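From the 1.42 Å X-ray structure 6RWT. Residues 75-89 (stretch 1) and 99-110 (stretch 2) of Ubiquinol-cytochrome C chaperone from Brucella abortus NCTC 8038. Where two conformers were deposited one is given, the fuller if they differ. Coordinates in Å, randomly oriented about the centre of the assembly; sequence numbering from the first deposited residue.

Stretch 1 75-89: IADEFFKDVDHSLRE
Stretch 2, residues 99-110: KRMKKLARMFYG

Two helices of one chain cross steeply here, joined by an aromatic cluster at one end and, toward the other, by a salt bridge from a buried arginine to an aspartate beside a pair of leucines. Stretch 1 is helical from I75 and enters already in helix; stretch 2 is helical from R100 through G110 and runs on, with K99 at the N-cap position in a left-handed conformation (phi/psi 56/33). Elsewhere the backbone stays near -60/-45, F108 departing most in psi (-67/-66), and each helix carries the regular i to i+4 ladder, from F79 N to I75 O (2.9 Å) and from K103 N to K99 O (3.0 Å) onward. The N-to-C directions make 115° and the axes approach to 11.0 Å. Two CA pairs set the register: F80 CA to A105 CA at 7.7 Å and D84 CA to M101 CA at 7.3 Å. Advancing along one helix therefore means going back along the other.

The first rule is spacing. A76, F79, F80, V83 and L87 all point CA-to-CB toward stretch 2, and R100, L104 and F108 answer at intervals of four, one turn apart.

F80 (chi1 m, -72°; chi2 -60°) is the knob, seated among L104, A105, F108 and Y109. At A105 the ring comes close to the backbone, with F80 CE1 3.7 Å from A105 CA, while F80 CZ reaches Y109 CE2 at 3.9 Å, which lies at the edge of the F80 ring. F79 takes t instead (172°, chi2 66°), as does F108 (176°, 69°). F79 CE2 lies over one face of the F108 ring, 3.5 Å from F108 CD1; the centroids are 4.8 Å apart and the planes inclined at 56°, an oblique pair. Y109 (chi1 m, -70°; chi2 -69°) starts sideways but its end comes nearer, bringing Y109 OH to 4.2 Å from A76 CB.

Aliphatic packing continues the seam. L104 (chi1 m, chi2 p) places CD2 4.2 Å from CG1 of V83 (t) and 3.0 Å from CD1 of L87 (m, t). The latter is below van der Waals contact and belongs to one of two deposited L104 conformers, so it is no packing target.

The second rule is to give a buried charge a partner. R100 (t, t, p, chi4 113°) extends to D84 (chi1 t, chi2 -4°), whose OD1 lies at the edge of the guanidinium. R100 NH2 donates to D84 OD1 at 2.6 Å in a salt bridge; R100 NH1 makes a weak bond to D84 OD1 at 3.1 Å and an ordinary, longer one to the backbone D84 O at 3.3 Å. R100 NE and NH1 also bond elsewhere in the structure. R88 (m, t, t, chi4 -76°) reaches back one turn, its NE donating to D84 OD1 at 3.1 Å. One carboxylate oxygen thus serves two arginines, and R100 CZ lies over one face of the R88 guanidinium. R88 NH2 comes to 3.0 Å from R100 NH2, a close approach of like charges without a hydrogen bond, with the shared anion beside both. M101 (m, m, p) bends its end inward, M101 CE resting 3.6 Å from D84 CB.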

# COMPACT_ATOMS: atom_id res chain seq x y z
N ILE A 75 -3.24 -1.15 9.82
CA ILE A 75 -3.35 -1.25 8.36
C ILE A 75 -2.63 -2.51 7.85
O ILE A 75 -3.16 -3.23 7.00
CB ILE A 75 -2.85 0.03 7.66
CG1 ILE A 75 -3.81 1.20 7.96
CG2 ILE A 75 -2.70 -0.20 6.16
CD1 ILE A 75 -5.27 0.92 7.65
N ALA A 76 -1.44 -2.78 8.39
CA ALA A 76 -0.71 -4.02 8.08
C ALA A 76 -1.53 -5.28 8.45
O ALA A 76 -1.62 -6.21 7.65
CB ALA A 76 0.65 -4.04 8.77
N ASP A 77 -2.17 -5.27 9.62
CA ASP A 77 -3.04 -6.37 10.08
C ASP A 77 -4.18 -6.62 9.09
O ASP A 77 -4.43 -7.76 8.67
CB ASP A 77 -3.61 -6.07 11.48
CG ASP A 77 -4.40 -7.25 12.08
OD1 ASP A 77 -3.81 -8.35 12.23
OD2 ASP A 77 -5.59 -7.08 12.43
N GLU A 78 -4.86 -5.54 8.69
CA GLU A 78 -5.98 -5.66 7.73
C GLU A 78 -5.51 -6.16 6.36
O GLU A 78 -6.18 -7.00 5.73
CB GLU A 78 -6.74 -4.33 7.60
CG GLU A 78 -7.51 -3.88 8.83
CD GLU A 78 -8.61 -4.85 9.25
OE1 GLU A 78 -9.38 -5.33 8.39
OE2 GLU A 78 -8.69 -5.14 10.47
N PHE A 79 -4.36 -5.66 5.91
CA PHE A 79 -3.73 -6.09 4.64
C PHE A 79 -3.42 -7.59 4.63
O PHE A 79 -3.82 -8.30 3.72
CB PHE A 79 -2.46 -5.27 4.39
CG PHE A 79 -1.62 -5.74 3.24
CD1 PHE A 79 -2.08 -5.67 1.93
CD2 PHE A 79 -0.33 -6.22 3.46
CE1 PHE A 79 -1.27 -6.07 0.87
CE2 PHE A 79 0.48 -6.63 2.41
CZ PHE A 79 0.01 -6.55 1.11
N PHE A 80 -2.77 -8.09 5.68
CA PHE A 80 -2.41 -9.51 5.70
C PHE A 80 -3.64 -10.43 5.83
O PHE A 80 -3.64 -11.51 5.25
CB PHE A 80 -1.32 -9.81 6.74
CG PHE A 80 0.05 -9.28 6.36
CD1 PHE A 80 0.67 -9.72 5.18
CD2 PHE A 80 0.71 -8.35 7.14
CE1 PHE A 80 1.92 -9.24 4.81
CE2 PHE A 80 1.97 -7.87 6.78
CZ PHE A 80 2.57 -8.31 5.61
N LYS A 81 -4.69 -9.99 6.54
CA LYS A 81 -5.97 -10.74 6.53
C LYS A 81 -6.57 -10.83 5.12
O LYS A 81 -7.06 -11.89 4.70
CB LYS A 81 -6.98 -10.12 7.51
CG LYS A 81 -6.64 -10.33 8.98
CD LYS A 81 -7.74 -9.90 9.95
CE LYS A 81 -7.98 -8.40 10.01
NZ LYS A 81 -8.88 -8.01 11.14
N ASP A 82 -6.54 -9.70 4.41
CA ASP A 82 -6.97 -9.58 3.01
C ASP A 82 -6.20 -10.55 2.09
O ASP A 82 -6.80 -11.32 1.35
CB ASP A 82 -6.74 -8.12 2.57
CG ASP A 82 -7.46 -7.75 1.30
OD1 ASP A 82 -7.60 -8.60 0.40
OD2 ASP A 82 -7.85 -6.57 1.18
N VAL A 83 -4.87 -10.51 2.17
CA VAL A 83 -4.00 -11.33 1.30
C VAL A 83 -4.15 -12.84 1.62
O VAL A 83 -4.20 -13.67 0.69
CB VAL A 83 -2.52 -10.89 1.32
CG1 VAL A 83 -1.72 -11.72 0.33
CG2 VAL A 83 -2.38 -9.43 0.92
N ASP A 84 -4.25 -13.18 2.90
CA ASP A 84 -4.55 -14.56 3.33
C ASP A 84 -5.77 -15.10 2.56
O ASP A 84 -5.70 -16.15 1.90
CB ASP A 84 -4.78 -14.55 4.85
CG ASP A 84 -5.11 -15.93 5.44
OD1 ASP A 84 -5.25 -16.92 4.70
OD2 ASP A 84 -5.23 -16.01 6.68
N HIS A 85 -6.86 -14.34 2.59
CA HIS A 85 -8.10 -14.72 1.90
C HIS A 85 -7.91 -14.82 0.39
O HIS A 85 -8.38 -15.78 -0.23
CB HIS A 85 -9.21 -13.73 2.24
CG HIS A 85 -10.54 -14.09 1.66
ND1 HIS A 85 -11.29 -15.16 2.11
CD2 HIS A 85 -11.26 -13.53 0.65
CE1 HIS A 85 -12.40 -15.25 1.41
NE2 HIS A 85 -12.41 -14.27 0.52
N SER A 86 -7.21 -13.84 -0.21
CA SER A 86 -6.92 -13.86 -1.66
C SER A 86 -6.14 -15.10 -2.10
O SER A 86 -6.37 -15.62 -3.20
CB SER A 86 -6.15 -12.60 -2.08
OG SER A 86 -6.94 -11.43 -1.91
N LEU A 87 -5.22 -15.57 -1.27
CA LEU A 87 -4.49 -16.80 -1.59
C LEU A 87 -5.39 -18.03 -1.51
O LEU A 87 -5.33 -18.91 -2.37
CB LEU A 87 -3.27 -16.96 -0.68
CG LEU A 87 -2.18 -15.92 -0.90
CD1 LEU A 87 -1.14 -16.12 0.17
CD2 LEU A 87 -1.52 -16.02 -2.26
N ARG A 88 -6.26 -18.07 -0.50
CA ARG A 88 -7.26 -19.15 -0.39
C ARG A 88 -8.24 -19.17 -1.58
O ARG A 88 -8.70 -20.24 -1.98
CB ARG A 88 -8.02 -19.06 0.93
CG ARG A 88 -7.12 -19.33 2.14
CD ARG A 88 -7.84 -19.22 3.46
NE ARG A 88 -6.93 -19.49 4.58
CZ ARG A 88 -6.50 -20.71 4.95
NH1 ARG A 88 -6.88 -21.82 4.31
NH2 ARG A 88 -5.67 -20.82 5.99
N GLU A 89 -8.55 -18.00 -2.14
CA GLU A 89 -9.37 -17.92 -3.37
C GLU A 89 -8.74 -18.65 -4.58
O GLU A 89 -9.46 -19.10 -5.48
CB GLU A 89 -9.66 -16.45 -3.75
CG GLU A 89 -10.58 -15.70 -2.78
CD GLU A 89 -10.83 -14.24 -3.18
OE1 GLU A 89 -9.99 -13.63 -3.87
OE2 GLU A 89 -11.88 -13.69 -2.79
N LYS A 99 4.34 -22.48 6.78
CA LYS A 99 4.82 -21.12 7.02
C LYS A 99 4.26 -20.11 5.99
O LYS A 99 4.94 -19.14 5.64
CB LYS A 99 6.36 -21.06 7.04
CG LYS A 99 7.04 -22.01 8.03
CD LYS A 99 8.55 -21.77 8.03
CE LYS A 99 9.24 -22.34 9.26
NZ LYS A 99 9.56 -23.79 9.09
N ARG A 100 3.03 -20.34 5.53
CA ARG A 100 2.44 -19.56 4.44
C ARG A 100 2.46 -18.07 4.75
O ARG A 100 2.91 -17.28 3.92
CB ARG A 100 1.01 -20.03 4.13
CG ARG A 100 0.37 -19.41 2.89
CD ARG A 100 -1.01 -20.03 2.62
NE ARG A 100 -1.87 -19.78 3.77
CZ ARG A 100 -2.96 -19.01 3.81
NH1 ARG A 100 -3.46 -18.40 2.72
NH2 ARG A 100 -3.59 -18.88 4.97
N MET A 101 2.00 -17.68 5.94
CA MET A 101 1.90 -16.26 6.31
C MET A 101 3.26 -15.58 6.48
O MET A 101 3.42 -14.41 6.11
CB MET A 101 1.11 -16.11 7.62
CG MET A 101 -0.32 -16.62 7.54
SD MET A 101 -1.47 -15.40 6.93
CE MET A 101 -1.39 -15.61 5.16
N LYS A 102 4.22 -16.30 7.06
CA LYS A 102 5.59 -15.81 7.18
C LYS A 102 6.21 -15.56 5.81
O LYS A 102 6.85 -14.52 5.60
CB LYS A 102 6.46 -16.80 7.98
CG LYS A 102 6.11 -16.84 9.46
CD LYS A 102 6.63 -18.11 10.13
CE LYS A 102 6.26 -18.17 11.60
NZ LYS A 102 6.70 -19.44 12.24
N LYS A 103 5.99 -16.48 4.86
CA LYS A 103 6.47 -16.30 3.48
C LYS A 103 5.80 -15.11 2.78
O LYS A 103 6.47 -14.36 2.04
CB LYS A 103 6.27 -17.59 2.66
CG LYS A 103 7.14 -18.77 3.10
CD LYS A 103 6.66 -20.05 2.43
CE LYS A 103 7.51 -21.25 2.79
NZ LYS A 103 6.84 -22.51 2.34
N LEU A 104 4.50 -14.92 2.99
CA LEU A 104 3.79 -13.76 2.42
C LEU A 104 4.31 -12.44 2.96
O LEU A 104 4.52 -11.49 2.20
CB LEU A 104 2.31 -13.80 2.73
CG LEU A 104 1.46 -14.73 1.90
CD1 LEU A 104 2.05 -16.10 1.97
CD2 LEU A 104 0.11 -14.72 2.57
N ALA A 105 4.50 -12.37 4.27
CA ALA A 105 5.10 -11.17 4.88
C ALA A 105 6.49 -10.83 4.32
O ALA A 105 6.76 -9.66 4.01
CB ALA A 105 5.14 -11.31 6.39
N ARG A 106 7.35 -11.84 4.16
CA ARG A 106 8.65 -11.66 3.50
C ARG A 106 8.49 -11.20 2.04
O ARG A 106 9.26 -10.36 1.57
CB ARG A 106 9.49 -12.94 3.59
CG ARG A 106 10.89 -12.86 2.99
CD ARG A 106 11.72 -14.09 3.38
NE ARG A 106 13.01 -14.14 2.68
CZ ARG A 106 13.97 -15.05 2.90
NH1 ARG A 106 15.10 -15.00 2.19
NH2 ARG A 106 13.82 -16.02 3.81
N MET A 107 7.50 -11.75 1.32
CA MET A 107 7.21 -11.34 -0.07
C MET A 107 6.83 -9.85 -0.12
O MET A 107 7.29 -9.12 -1.01
CB MET A 107 6.10 -12.20 -0.70
CG MET A 107 5.79 -11.95 -2.18
SD MET A 107 4.49 -13.03 -2.80
CE MET A 107 3.04 -12.18 -2.18
N PHE A 108 6.02 -9.41 0.84
CA PHE A 108 5.65 -7.99 0.93
C PHE A 108 6.85 -7.11 1.28
O PHE A 108 7.28 -6.28 0.46
CB PHE A 108 4.49 -7.76 1.92
CG PHE A 108 4.16 -6.29 2.11
CD1 PHE A 108 3.57 -5.57 1.08
CD2 PHE A 108 4.50 -5.62 3.27
CE1 PHE A 108 3.28 -4.21 1.23
CE2 PHE A 108 4.22 -4.27 3.43
CZ PHE A 108 3.61 -3.55 2.39
N TYR A 109 7.40 -7.26 2.48
CA TYR A 109 8.46 -6.35 2.95
C TYR A 109 9.72 -6.36 2.08
O TYR A 109 10.33 -5.31 1.85
CB TYR A 109 8.80 -6.62 4.43
CG TYR A 109 7.70 -6.21 5.39
CD1 TYR A 109 7.38 -4.86 5.60
CD2 TYR A 109 6.96 -7.16 6.10
CE1 TYR A 109 6.37 -4.48 6.47
CE2 TYR A 109 5.94 -6.79 6.98
CZ TYR A 109 5.65 -5.44 7.16
OH TYR A 109 4.64 -5.07 8.04
N GLY A 110 10.09 -7.53 1.57
CA GLY A 110 11.26 -7.65 0.69
C GLY A 110 11.13 -6.94 -0.64
O GLY A 110 12.05 -6.22 -1.06